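PDB 4M85: N-acetyltransferase from Staphylococcus aureus subsp. aureus, which probably transfers an acetyl group from acetyl-CoA to an amine of its substrate, as GNAT-fold acetyltransferases do. Local coordinates for residues H34-S47 and W88-Y100. Numbering follows the deposited sequence.
Sequences HLPKDMVLDAIEKS and WELLDLPEEIKQY
Residues 88-100 run antiparallel to 34-47, Ile-97 lying across from Leu-35, Leu-93 from Ala-43 and Trp-88 from Ser-47. Near the start of helix 37-49, Leu-35 puts CD1 3.6 Å from CG1 of Ile-97 and CD2 3.5 Å from CE1 of Tyr-100; its branched end fits between the two. Met-39, flexible and bent at chi3 (77°), curls its methyl CE to 3.5 Å from CB of Ile-97, while its CG presses tightly on CG of Pro-94, the N-cap residue of helix 95-98. Ala-43 is small enough to let the loop around Leu-93 come close to the helix: its CB meets CD2 of Leu-93 at 3.5 Å and also touches CH2 of Trp-88. CD1 of Leu-91 lies 3.6 Å above one face of that indole, toward its rim, and reaches the backbone of Ser-47. Lys-46 makes the polar link across the contact. Its extended chain carries NZ to Asp-92 O (2.7 Å, C=O...N angle 170°), and NZ also forms a salt bridge with OD2 of Asp-42 one helical turn earlier, so that the ammonium joins helix to loop. Ser-47 OG is hydrogen-bonded to OG1 of Thr-55. Together these residues fasten the connection between strands 68-77 and 114-121 of the GNAT-fold sheet to helix 37-49, whose other side meets helix 13-26; Leu-31 of helix 30-34 touches Ile-97 and Tyr-100, and Tyr-53 packs edge-to-face with Trp-88.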
loop_
_atom_site.group_PDB
_atom_site.type_symbol
_atom_site.label_atom_id
_atom_site.label_comp_id
_atom_site.label_asym_id
_atom_site.label_seq_id
_atom_site.Cartn_x
_atom_site.Cartn_y
_atom_site.Cartn_z
ATOM N N HIS A 34 16.546 6.564 -9.037
ATOM C CA HIS A 34 18.000 6.481 -9.163
ATOM C C HIS A 34 18.619 5.143 -8.815
ATOM O O HIS A 34 19.825 4.990 -8.951
ATOM C CB HIS A 34 18.655 7.585 -8.333
ATOM C CG HIS A 34 18.362 8.951 -8.854
ATOM N ND1 HIS A 34 17.419 9.775 -8.284
ATOM C CD2 HIS A 34 18.841 9.614 -9.932
ATOM C CE1 HIS A 34 17.349 10.899 -8.972
ATOM N NE2 HIS A 34 18.203 10.827 -9.977
ATOM N N LEU A 35 17.821 4.170 -8.383
ATOM C CA LEU A 35 18.377 2.855 -8.049
ATOM C C LEU A 35 17.859 1.766 -8.971
ATOM O O LEU A 35 16.775 1.899 -9.541
ATOM C CB LEU A 35 18.082 2.473 -6.602
ATOM C CG LEU A 35 18.697 3.383 -5.545
ATOM C CD1 LEU A 35 18.049 3.104 -4.204
ATOM C CD2 LEU A 35 20.204 3.182 -5.482
ATOM N N PRO A 36 18.643 0.688 -9.136
ATOM C CA PRO A 36 18.232 -0.373 -10.058
ATOM C C PRO A 36 16.981 -1.062 -9.533
ATOM O O PRO A 36 16.892 -1.314 -8.333
ATOM C CB PRO A 36 19.414 -1.348 -10.049
ATOM C CG PRO A 36 20.540 -0.649 -9.368
ATOM C CD PRO A 36 19.919 0.377 -8.464
ATOM N N LYS A 37 16.043 -1.341 -10.428
ATOM C CA LYS A 37 14.774 -2.006 -10.118
ATOM C C LYS A 37 14.983 -3.323 -9.419
ATOM O O LYS A 37 14.182 -3.716 -8.578
ATOM C CB LYS A 37 13.965 -2.304 -11.401
ATOM C CG LYS A 37 13.799 -1.116 -12.347
ATOM C CD LYS A 37 12.509 -1.172 -13.169
ATOM C CE LYS A 37 11.986 0.208 -13.584
ATOM N NZ LYS A 37 13.036 1.152 -14.046
ATOM N N ASP A 38 16.046 -4.015 -9.806
ATOM C CA ASP A 38 16.367 -5.313 -9.255
ATOM C C ASP A 38 16.558 -5.195 -7.765
ATOM O O ASP A 38 16.076 -6.031 -6.994
ATOM C CB ASP A 38 17.667 -5.841 -9.871
ATOM C CG ASP A 38 17.872 -7.318 -9.618
ATOM O OD1 ASP A 38 19.035 -7.721 -9.429
ATOM O OD2 ASP A 38 16.878 -8.071 -9.615
ATOM N N MET A 39 17.256 -4.131 -7.381
ATOM C CA MET A 39 17.676 -3.941 -6.017
ATOM C C MET A 39 16.507 -3.467 -5.175
ATOM O O MET A 39 16.341 -3.920 -4.056
ATOM C CB MET A 39 18.800 -2.912 -5.954
ATOM C CG MET A 39 19.803 -3.152 -4.856
ATOM S SD MET A 39 21.223 -2.070 -5.130
ATOM C CE MET A 39 20.556 -0.537 -4.553
ATOM N N VAL A 40 15.701 -2.567 -5.736
ATOM C CA VAL A 40 14.522 -2.040 -5.057
ATOM C C VAL A 40 13.477 -3.146 -4.843
ATOM O O VAL A 40 12.883 -3.233 -3.790
ATOM C CB VAL A 40 13.923 -0.851 -5.828
ATOM C CG1 VAL A 40 12.640 -0.344 -5.166
ATOM C CG2 VAL A 40 14.939 0.288 -5.943
ATOM N N LEU A 41 13.279 -4.004 -5.833
ATOM C CA LEU A 41 12.340 -5.123 -5.703
ATOM C C LEU A 41 12.763 -6.093 -4.609
ATOM O O LEU A 41 11.965 -6.446 -3.733
ATOM C CB LEU A 41 12.194 -5.873 -7.043
ATOM C CG LEU A 41 11.387 -5.149 -8.120
ATOM C CD1 LEU A 41 11.421 -5.920 -9.444
ATOM C CD2 LEU A 41 9.941 -4.949 -7.664
ATOM N N ASP A 42 14.012 -6.549 -4.674
ATOM C CA ASP A 42 14.571 -7.354 -3.600
ATOM C C ASP A 42 14.307 -6.715 -2.226
ATOM O O ASP A 42 13.925 -7.391 -1.277
ATOM C CB ASP A 42 16.072 -7.541 -3.800
ATOM C CG ASP A 42 16.700 -8.299 -2.675
ATOM O OD1 ASP A 42 16.433 -9.509 -2.539
ATOM O OD2 ASP A 42 17.452 -7.684 -1.908
ATOM N N ALA A 43 14.525 -5.416 -2.124
ATOM C CA ALA A 43 14.303 -4.730 -0.854
ATOM C C ALA A 43 12.837 -4.772 -0.391
ATOM O O ALA A 43 12.573 -5.011 0.798
ATOM C CB ALA A 43 14.797 -3.312 -0.925
ATOM N N ILE A 44 11.900 -4.496 -1.308
ATOM C CA ILE A 44 10.475 -4.489 -0.961
ATOM C C ILE A 44 10.044 -5.894 -0.583
ATOM O O ILE A 44 9.307 -6.071 0.368
ATOM C CB ILE A 44 9.582 -3.935 -2.116
ATOM C CG1 ILE A 44 9.914 -2.483 -2.425
ATOM C CG2 ILE A 44 8.110 -3.993 -1.786
ATOM C CD1 ILE A 44 9.612 -2.077 -3.865
ATOM N N GLU A 45 10.516 -6.894 -1.322
ATOM C CA GLU A 45 10.235 -8.275 -1.028
ATOM C C GLU A 45 10.642 -8.606 0.412
ATOM O O GLU A 45 9.902 -9.250 1.146
ATOM C CB GLU A 45 11.009 -9.202 -1.968
ATOM C CG GLU A 45 10.557 -9.196 -3.427
ATOM C CD GLU A 45 11.600 -9.789 -4.360
ATOM O OE1 GLU A 45 12.554 -10.398 -3.852
ATOM O OE2 GLU A 45 11.491 -9.635 -5.610
ATOM N N LYS A 46 11.831 -8.168 0.801
ATOM C CA LYS A 46 12.298 -8.437 2.159
ATOM C C LYS A 46 11.456 -7.679 3.173
ATOM O O LYS A 46 11.223 -8.186 4.274
ATOM C CB LYS A 46 13.783 -8.056 2.305
ATOM C CG LYS A 46 14.728 -9.043 1.656
ATOM C CD LYS A 46 16.140 -8.469 1.538
ATOM C CE LYS A 46 17.150 -9.549 1.186
ATOM N NZ LYS A 46 18.338 -8.969 0.511
ATOM N N SER A 47 11.017 -6.464 2.796
ATOM C CA SER A 47 10.170 -5.620 3.644
ATOM C C SER A 47 8.859 -6.317 4.036
ATOM O O SER A 47 8.249 -5.944 5.041
ATOM C CB SER A 47 9.868 -4.269 2.996
ATOM O OG SER A 47 8.831 -4.303 2.015
ATOM N N TRP A 88 12.257 -0.601 8.097
ATOM C CA TRP A 88 13.053 -0.703 6.895
ATOM C C TRP A 88 14.549 -0.916 7.202
ATOM O O TRP A 88 15.246 -1.644 6.483
ATOM C CB TRP A 88 12.863 0.539 6.049
ATOM C CG TRP A 88 13.495 0.476 4.701
ATOM C CD1 TRP A 88 14.704 0.995 4.331
ATOM C CD2 TRP A 88 12.924 -0.086 3.518
ATOM N NE1 TRP A 88 14.927 0.773 2.989
ATOM C CE2 TRP A 88 13.852 0.109 2.467
ATOM C CE3 TRP A 88 11.723 -0.734 3.238
ATOM C CZ2 TRP A 88 13.608 -0.332 1.168
ATOM C CZ3 TRP A 88 11.489 -1.172 1.961
ATOM C CH2 TRP A 88 12.435 -0.976 0.937
ATOM N N GLU A 89 15.015 -0.296 8.286
ATOM C CA GLU A 89 16.402 -0.388 8.703
ATOM C C GLU A 89 16.868 -1.778 9.174
ATOM O O GLU A 89 18.074 -2.047 9.246
ATOM C CB GLU A 89 16.653 0.657 9.774
ATOM C CG GLU A 89 16.411 2.072 9.277
ATOM C CD GLU A 89 16.902 3.128 10.249
ATOM O OE1 GLU A 89 16.700 2.937 11.488
ATOM O OE2 GLU A 89 17.498 4.131 9.760
ATOM N N LEU A 90 15.924 -2.673 9.466
ATOM C CA LEU A 90 16.245 -4.040 9.878
ATOM C C LEU A 90 16.372 -5.015 8.710
ATOM O O LEU A 90 16.575 -6.210 8.929
ATOM C CB LEU A 90 15.183 -4.556 10.864
ATOM C CG LEU A 90 14.921 -3.594 12.053
ATOM C CD1 LEU A 90 13.812 -4.083 12.967
ATOM C CD2 LEU A 90 16.209 -3.399 12.829
ATOM N N LEU A 91 16.244 -4.531 7.473
ATOM C CA LEU A 91 16.320 -5.411 6.294
ATOM C C LEU A 91 17.772 -5.624 5.881
ATOM O O LEU A 91 18.632 -4.790 6.176
ATOM C CB LEU A 91 15.517 -4.811 5.116
ATOM C CG LEU A 91 14.052 -4.503 5.407
ATOM C CD1 LEU A 91 13.324 -3.879 4.215
ATOM C CD2 LEU A 91 13.351 -5.777 5.890
ATOM N N ASP A 92 18.034 -6.738 5.198
ATOM C CA ASP A 92 19.373 -7.077 4.727
ATOM C C ASP A 92 19.550 -6.516 3.318
ATOM O O ASP A 92 19.202 -7.180 2.334
ATOM C CB ASP A 92 19.592 -8.596 4.695
ATOM C CG ASP A 92 19.214 -9.275 5.994
ATOM O OD1 ASP A 92 19.615 -8.792 7.087
ATOM O OD2 ASP A 92 18.527 -10.316 5.916
ATOM N N LEU A 93 20.112 -5.310 3.245
ATOM C CA LEU A 93 20.125 -4.492 2.047
ATOM C C LEU A 93 21.539 -4.042 1.679
ATOM O O LEU A 93 22.365 -3.800 2.554
ATOM C CB LEU A 93 19.259 -3.256 2.251
ATOM C CG LEU A 93 17.774 -3.517 2.542
ATOM C CD1 LEU A 93 17.057 -2.187 2.675
ATOM C CD2 LEU A 93 17.138 -4.381 1.452
ATOM N N PRO A 94 21.810 -3.933 0.378
ATOM C CA PRO A 94 23.069 -3.362 -0.072
ATOM C C PRO A 94 23.215 -1.901 0.323
ATOM O O PRO A 94 22.217 -1.171 0.496
ATOM C CB PRO A 94 23.021 -3.522 -1.592
ATOM C CG PRO A 94 21.587 -3.736 -1.924
ATOM C CD PRO A 94 20.985 -4.417 -0.738
ATOM N N GLU A 95 24.468 -1.492 0.491
ATOM C CA GLU A 95 24.787 -0.182 1.010
ATOM C C GLU A 95 24.260 0.913 0.080
ATOM O O GLU A 95 23.922 2.020 0.503
ATOM C CB GLU A 95 26.315 -0.061 1.183
ATOM C CG GLU A 95 26.737 0.952 2.232
ATOM C CD GLU A 95 26.260 0.592 3.627
ATOM O OE1 GLU A 95 25.998 -0.606 3.898
ATOM O OE2 GLU A 95 26.134 1.514 4.459
ATOM N N GLU A 96 24.165 0.581 -1.191
ATOM C CA GLU A 96 23.753 1.531 -2.195
ATOM C C GLU A 96 22.293 1.970 -2.019
ATOM O O GLU A 96 21.959 3.123 -2.288
ATOM C CB GLU A 96 23.964 0.912 -3.575
ATOM C CG GLU A 96 23.710 1.864 -4.720
ATOM C CD GLU A 96 24.066 1.241 -6.056
ATOM O OE1 GLU A 96 24.629 0.122 -6.060
ATOM O OE2 GLU A 96 23.778 1.870 -7.096
ATOM N N ILE A 97 21.418 1.068 -1.578
ATOM C CA ILE A 97 20.060 1.483 -1.271
ATOM C C ILE A 97 19.960 2.052 0.148
ATOM O O ILE A 97 19.178 2.977 0.377
ATOM C CB ILE A 97 19.020 0.373 -1.510
ATOM C CG1 ILE A 97 17.601 0.945 -1.402
ATOM C CG2 ILE A 97 19.220 -0.788 -0.552
ATOM C CD1 ILE A 97 16.589 0.144 -2.176
ATOM N N LYS A 98 20.749 1.516 1.083
ATOM C CA LYS A 98 20.725 1.993 2.470
ATOM C C LYS A 98 21.079 3.463 2.568
ATOM O O LYS A 98 20.616 4.143 3.481
ATOM C CB LYS A 98 21.669 1.176 3.358
ATOM C CG LYS A 98 21.198 -0.252 3.592
ATOM C CD LYS A 98 22.181 -1.056 4.439
ATOM C CE LYS A 98 21.876 -0.993 5.922
ATOM N NZ LYS A 98 20.704 -1.834 6.319
ATOM N N GLN A 99 21.888 3.968 1.635
ATOM C CA GLN A 99 22.262 5.391 1.646
ATOM C C GLN A 99 21.050 6.326 1.464
ATOM O O GLN A 99 21.072 7.474 1.918
ATOM C CB GLN A 99 23.359 5.687 0.612
ATOM C CG GLN A 99 22.908 5.609 -0.842
ATOM C CD GLN A 99 24.014 5.199 -1.821
ATOM O OE1 GLN A 99 25.137 4.871 -1.418
ATOM N NE2 GLN A 99 23.693 5.210 -3.117
ATOM N N TYR A 100 19.977 5.833 0.848
ATOM C CA TYR A 100 18.793 6.673 0.634
ATOM C C TYR A 100 17.928 6.893 1.879
ATOM O O TYR A 100 17.048 7.745 1.876
ATOM C CB TYR A 100 17.970 6.138 -0.531
ATOM C CG TYR A 100 18.578 6.532 -1.851
ATOM C CD1 TYR A 100 19.599 5.773 -2.430
ATOM C CD2 TYR A 100 18.175 7.690 -2.502
ATOM C CE1 TYR A 100 20.177 6.146 -3.637
ATOM C CE2 TYR A 100 18.748 8.072 -3.708
ATOM C CZ TYR A 100 19.745 7.298 -4.273
ATOM O OH TYR A 100 20.313 7.675 -5.470
#